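Local coordinates for glycosyl hydrolase family 2, TIM barrel domain protein (Faecalibacterium prausnitzii A2-165, PDB 6ED2) that probably hydrolyses beta-glucuronides, as a beta-glucuronidase of glycosyl hydrolase family 2 from a gut bacterium, at residues D109-V123 with H133-T145. Sequence-based numbering, arbitrary orientation.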
loop_
_atom_site.group_PDB
_atom_site.type_symbol
_atom_site.label_atom_id
_atom_site.label_comp_id
_atom_site.label_asym_id
_atom_site.label_seq_id
_atom_site.Cartn_x
_atom_site.Cartn_y
_atom_site.Cartn_z
ATOM N N ASP A 109 1.342 55.210 -10.544
ATOM C CA ASP A 109 0.443 54.272 -11.203
ATOM C C ASP A 109 0.120 53.117 -10.261
ATOM O O ASP A 109 1.006 52.595 -9.578
ATOM C CB ASP A 109 1.068 53.737 -12.490
ATOM C CG ASP A 109 0.366 54.259 -13.745
ATOM O OD1 ASP A 109 -0.700 54.929 -13.650
ATOM O OD2 ASP A 109 0.914 54.018 -14.831
ATOM N N ILE A 110 -1.150 52.729 -10.226
ATOM C CA ILE A 110 -1.631 51.648 -9.372
ATOM C C ILE A 110 -2.028 50.494 -10.273
ATOM O O ILE A 110 -2.975 50.617 -11.066
ATOM C CB ILE A 110 -2.824 52.068 -8.494
ATOM C CG1 ILE A 110 -2.632 53.478 -7.913
ATOM C CG2 ILE A 110 -3.007 51.046 -7.369
ATOM C CD1 ILE A 110 -1.403 53.611 -7.050
ATOM N N VAL A 111 -1.322 49.368 -10.133
ATOM C CA VAL A 111 -1.434 48.243 -11.051
ATOM C C VAL A 111 -1.543 46.945 -10.258
ATOM O O VAL A 111 -0.722 46.691 -9.368
ATOM C CB VAL A 111 -0.217 48.174 -12.006
ATOM C CG1 VAL A 111 -0.432 47.101 -13.066
ATOM C CG2 VAL A 111 0.080 49.550 -12.647
ATOM N N LEU A 112 -2.516 46.106 -10.624
ATOM C CA LEU A 112 -2.632 44.736 -10.122
ATOM C C LEU A 112 -1.958 43.757 -11.078
ATOM O O LEU A 112 -2.179 43.823 -12.287
ATOM C CB LEU A 112 -4.100 44.354 -9.967
ATOM C CG LEU A 112 -4.867 45.186 -8.950
ATOM C CD1 LEU A 112 -6.353 44.969 -9.131
ATOM C CD2 LEU A 112 -4.406 44.821 -7.533
ATOM N N ARG A 113 -1.139 42.852 -10.542
ATOM C CA ARG A 113 -0.561 41.756 -11.313
ATOM C C ARG A 113 -1.158 40.425 -10.868
ATOM O O ARG A 113 -1.187 40.115 -9.666
ATOM C CB ARG A 113 0.962 41.698 -11.166
ATOM C CG ARG A 113 1.561 40.309 -11.523
ATOM C CD ARG A 113 1.563 40.010 -13.054
ATOM N NE ARG A 113 2.415 40.938 -13.803
ATOM C CZ ARG A 113 3.712 40.753 -14.065
ATOM N NH1 ARG A 113 4.349 39.660 -13.640
ATOM N NH2 ARG A 113 4.387 41.677 -14.751
ATOM N N PHE A 114 -1.638 39.648 -11.832
ATOM C CA PHE A 114 -2.001 38.252 -11.631
ATOM C C PHE A 114 -0.949 37.369 -12.290
ATOM O O PHE A 114 -0.760 37.430 -13.514
ATOM C CB PHE A 114 -3.381 37.960 -12.206
ATOM C CG PHE A 114 -4.474 38.748 -11.557
ATOM C CD1 PHE A 114 -5.229 38.191 -10.534
ATOM C CD2 PHE A 114 -4.738 40.048 -11.952
ATOM C CE1 PHE A 114 -6.233 38.923 -9.913
ATOM C CE2 PHE A 114 -5.749 40.792 -11.339
ATOM C CZ PHE A 114 -6.490 40.231 -10.318
ATOM N N GLY A 115 -0.231 36.590 -11.475
ATOM C CA GLY A 115 0.646 35.566 -12.022
ATOM C C GLY A 115 -0.071 34.721 -13.059
ATOM O O GLY A 115 0.452 34.474 -14.148
ATOM N N SER A 116 -1.306 34.312 -12.755
ATOM C CA SER A 116 -2.171 33.637 -13.717
ATOM C C SER A 116 -3.572 33.545 -13.133
ATOM O O SER A 116 -3.762 33.594 -11.911
ATOM C CB SER A 116 -1.662 32.230 -14.075
ATOM O OG SER A 116 -1.748 31.353 -12.959
ATOM N N VAL A 117 -4.552 33.425 -14.028
ATOM C CA VAL A 117 -5.911 33.028 -13.681
ATOM C C VAL A 117 -6.346 32.012 -14.724
ATOM O O VAL A 117 -6.237 32.268 -15.927
ATOM C CB VAL A 117 -6.894 34.222 -13.632
ATOM C CG1 VAL A 117 -8.288 33.739 -13.271
ATOM C CG2 VAL A 117 -6.437 35.290 -12.612
ATOM N N THR A 118 -6.805 30.850 -14.280
ATOM C CA THR A 118 -7.047 29.717 -15.168
ATOM C C THR A 118 -8.546 29.516 -15.324
ATOM O O THR A 118 -9.241 29.318 -14.323
ATOM C CB THR A 118 -6.374 28.473 -14.597
ATOM O OG1 THR A 118 -4.979 28.761 -14.375
ATOM C CG2 THR A 118 -6.538 27.282 -15.533
ATOM N N HIS A 119 -9.062 29.568 -16.561
ATOM C CA HIS A 119 -8.336 29.720 -17.831
ATOM C C HIS A 119 -8.403 31.139 -18.427
ATOM O O HIS A 119 -7.608 31.506 -19.281
ATOM C CB HIS A 119 -8.920 28.756 -18.871
ATOM C CG HIS A 119 -8.515 27.334 -18.684
ATOM N ND1 HIS A 119 -7.212 26.906 -18.833
ATOM C CD2 HIS A 119 -9.242 26.235 -18.377
ATOM C CE1 HIS A 119 -7.151 25.605 -18.607
ATOM N NE2 HIS A 119 -8.370 25.174 -18.324
ATOM N N ARG A 120 -9.415 31.901 -18.023
ATOM C CA ARG A 120 -9.630 33.249 -18.533
ATOM C C ARG A 120 -10.223 34.071 -17.399
ATOM O O ARG A 120 -10.764 33.522 -16.433
ATOM C CB ARG A 120 -10.555 33.256 -19.761
ATOM C CG ARG A 120 -11.942 32.600 -19.534
ATOM C CD ARG A 120 -12.623 32.224 -20.873
ATOM N NE ARG A 120 -11.687 31.451 -21.679
ATOM C CZ ARG A 120 -11.609 30.123 -21.664
ATOM N NH1 ARG A 120 -12.442 29.396 -20.917
ATOM N NH2 ARG A 120 -10.703 29.520 -22.417
ATOM N N ALA A 121 -10.134 35.391 -17.519
ATOM C CA ALA A 121 -10.512 36.255 -16.407
ATOM C C ALA A 121 -11.061 37.590 -16.902
ATOM O O ALA A 121 -10.599 38.138 -17.910
ATOM C CB ALA A 121 -9.314 36.496 -15.478
ATOM N N ARG A 122 -12.055 38.094 -16.180
ATOM C CA ARG A 122 -12.505 39.479 -16.255
ATOM C C ARG A 122 -12.357 40.078 -14.863
ATOM O O ARG A 122 -12.921 39.556 -13.894
ATOM C CB ARG A 122 -13.955 39.573 -16.741
ATOM C CG ARG A 122 -14.152 39.021 -18.153
ATOM C CD ARG A 122 -15.603 38.951 -18.547
ATOM N NE ARG A 122 -16.246 40.262 -18.512
ATOM C CZ ARG A 122 -17.560 40.427 -18.628
ATOM N NH1 ARG A 122 -18.347 39.361 -18.788
ATOM N NH2 ARG A 122 -18.090 41.643 -18.586
ATOM N N VAL A 123 -11.587 41.154 -14.760
ATOM C CA VAL A 123 -11.241 41.752 -13.480
ATOM C C VAL A 123 -12.032 43.042 -13.298
ATOM O O VAL A 123 -12.059 43.899 -14.191
ATOM C CB VAL A 123 -9.729 42.002 -13.382
ATOM C CG1 VAL A 123 -9.375 42.719 -12.078
ATOM C CG2 VAL A 123 -8.992 40.676 -13.505
ATOM N N HIS A 133 -8.445 38.754 -19.819
ATOM C CA HIS A 133 -7.287 37.950 -20.151
ATOM C C HIS A 133 -7.734 36.564 -20.565
ATOM O O HIS A 133 -8.639 35.987 -19.964
ATOM C CB HIS A 133 -6.320 37.853 -18.979
ATOM C CG HIS A 133 -5.081 37.081 -19.292
ATOM N ND1 HIS A 133 -3.991 37.642 -19.926
ATOM C CD2 HIS A 133 -4.752 35.792 -19.046
ATOM C CE1 HIS A 133 -3.041 36.732 -20.051
ATOM N NE2 HIS A 133 -3.479 35.601 -19.522
ATOM N N GLU A 134 -7.082 36.043 -21.593
ATOM C CA GLU A 134 -7.311 34.699 -22.086
ATOM C C GLU A 134 -6.036 33.893 -21.890
ATOM O O GLU A 134 -4.943 34.367 -22.212
ATOM C CB GLU A 134 -7.709 34.733 -23.566
ATOM C CG GLU A 134 -7.693 33.365 -24.212
ATOM C CD GLU A 134 -8.839 32.492 -23.720
ATOM O OE1 GLU A 134 -9.881 33.044 -23.299
ATOM O OE2 GLU A 134 -8.689 31.252 -23.741
ATOM N N GLY A 135 -6.171 32.681 -21.360
ATOM C CA GLY A 135 -5.013 31.818 -21.180
ATOM C C GLY A 135 -4.681 31.678 -19.709
ATOM O O GLY A 135 -4.517 32.687 -19.015
ATOM N N GLY A 136 -4.566 30.444 -19.226
ATOM C CA GLY A 136 -4.482 30.187 -17.805
ATOM C C GLY A 136 -3.094 30.068 -17.215
ATOM O O GLY A 136 -2.973 29.677 -16.047
ATOM N N PHE A 137 -2.030 30.392 -17.963
ATOM C CA PHE A 137 -0.711 30.055 -17.442
ATOM C C PHE A 137 0.315 31.151 -17.644
ATOM O O PHE A 137 1.523 30.888 -17.510
ATOM C CB PHE A 137 -0.229 28.732 -18.056
ATOM C CG PHE A 137 -1.170 27.600 -17.788
ATOM C CD1 PHE A 137 -1.035 26.833 -16.643
ATOM C CD2 PHE A 137 -2.250 27.374 -18.621
ATOM C CE1 PHE A 137 -1.922 25.818 -16.360
ATOM C CE2 PHE A 137 -3.152 26.365 -18.352
ATOM C CZ PHE A 137 -2.976 25.572 -17.217
ATOM N N LEU A 138 -0.118 32.377 -17.905
ATOM C CA LEU A 138 0.825 33.464 -18.123
ATOM C C LEU A 138 0.257 34.725 -17.495
ATOM O O LEU A 138 -0.962 34.840 -17.333
ATOM C CB LEU A 138 1.105 33.675 -19.630
ATOM C CG LEU A 138 2.027 32.614 -20.235
ATOM C CD1 LEU A 138 1.918 32.592 -21.776
ATOM C CD2 LEU A 138 3.499 32.836 -19.783
ATOM N N PRO A 139 1.109 35.673 -17.116
ATOM C CA PRO A 139 0.656 36.794 -16.285
ATOM C C PRO A 139 0.024 37.918 -17.086
ATOM O O PRO A 139 0.277 38.096 -18.282
ATOM C CB PRO A 139 1.947 37.288 -15.622
ATOM C CG PRO A 139 3.022 36.901 -16.572
ATOM C CD PRO A 139 2.577 35.614 -17.218
ATOM N N PHE A 140 -0.763 38.725 -16.373
ATOM C CA PHE A 140 -1.336 39.932 -16.935
ATOM C C PHE A 140 -1.555 40.964 -15.833
ATOM O O PHE A 140 -1.686 40.627 -14.651
ATOM C CB PHE A 140 -2.637 39.630 -17.667
ATOM C CG PHE A 140 -3.727 39.123 -16.783
ATOM C CD1 PHE A 140 -4.724 39.977 -16.337
ATOM C CD2 PHE A 140 -3.770 37.782 -16.406
ATOM C CE1 PHE A 140 -5.760 39.503 -15.529
ATOM C CE2 PHE A 140 -4.785 37.302 -15.607
ATOM C CZ PHE A 140 -5.787 38.164 -15.165
ATOM N N ASP A 141 -1.609 42.231 -16.245
ATOM C CA ASP A 141 -1.752 43.370 -15.350
ATOM C C ASP A 141 -3.081 44.088 -15.572
ATOM O O ASP A 141 -3.666 44.043 -16.662
ATOM C CB ASP A 141 -0.604 44.365 -15.551
ATOM C CG ASP A 141 0.742 43.832 -15.061
ATOM O OD1 ASP A 141 0.774 43.079 -14.055
ATOM O OD2 ASP A 141 1.780 44.169 -15.684
ATOM N N ALA A 142 -3.553 44.763 -14.525
ATOM C CA ALA A 142 -4.721 45.633 -14.600
ATOM C C ALA A 142 -4.366 46.970 -13.971
ATOM O O ALA A 142 -4.039 47.027 -12.777
ATOM C CB ALA A 142 -5.928 45.020 -13.891
ATOM N N THR A 143 -4.421 48.037 -14.768
ATOM C CA THR A 143 -4.117 49.374 -14.274
ATOM C C THR A 143 -5.361 49.960 -13.628
ATOM O O THR A 143 -6.429 49.989 -14.247
ATOM C CB THR A 143 -3.622 50.271 -15.406
ATOM O OG1 THR A 143 -2.264 49.934 -15.717
ATOM C CG2 THR A 143 -3.676 51.745 -14.999
ATOM N N VAL A 144 -5.246 50.389 -12.365
ATOM C CA VAL A 144 -6.457 50.815 -11.662
ATOM C C VAL A 144 -6.247 52.197 -11.050
ATOM O O VAL A 144 -6.964 52.599 -10.124
ATOM C CB VAL A 144 -6.869 49.778 -10.600
ATOM C CG1 VAL A 144 -7.140 48.433 -11.256
ATOM C CG2 VAL A 144 -5.804 49.648 -9.544
ATOM N N THR A 145 -5.278 52.935 -11.603
ATOM C CA THR A 145 -4.889 54.242 -11.082
ATOM C C THR A 145 -6.078 55.172 -10.880
ATOM O O THR A 145 -6.192 55.832 -9.841
ATOM C CB THR A 145 -3.886 54.880 -12.029
ATOM O OG1 THR A 145 -2.761 54.012 -12.146
ATOM C CG2 THR A 145 -3.446 56.252 -11.509
HETATM O O HOH W 1 -0.227 51.719 -16.396
HETATM O O HOH W 2 -1.739 28.670 -13.708
HETATM O O HOH W 3 -3.392 33.593 -16.694
HETATM O O HOH W 4 -5.563 28.364 -20.597
#
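The F140 ring has F114 CB over one face, toward the rim, and H133 CB over the centre of the other. V123 CG2 and V117 CG2 meet its edge. The F114 and F140 rings are nearly parallel but strongly offset, with centroids 5.2 Å apart. F140 CG sits between its backbone N and carbonyl carbon (chi1 64°), which swings the ring in against F114. The R113 guanidinium has P139 CG over one face and D141 at its edge. R113 NE donates to D141 OD1 at 2.7 Å in a salt bridge, on the syn side but tilted from the carboxylate plane. R113 NH2 also reaches the L29 carbonyl. A leucine in place of R113 would probably leave the D141 carboxylate without its charged mate and P139 without the flat group it packs against. R120 and E134 form a two-pronged salt bridge: NE of R120 meets OE1 of E134 at 2.9 Å and NH2 of R120 meets OE2 of E134 at 3.0 Å, both on syn lone pairs. H119 CB lies over one face of that guanidinium. H119 follows a cis peptide and, with R120, forms a classic beta bulge facing N161. T118 OG1 donates to G136 O at 2.8 Å. At the far end T145 OG1 donates to D109 OD1 and accepts from I110 N. Strand 109-114 pairs antiparallel with 140-143 and with 200-205. Strand 120-125 pairs with 128-134 and 152-161. L112, F114, V117 and V123 pack on strand 152-161, within the beta-sandwich of the sugar-binding domain. F137 stacks on Y357 of the TIM barrel domain.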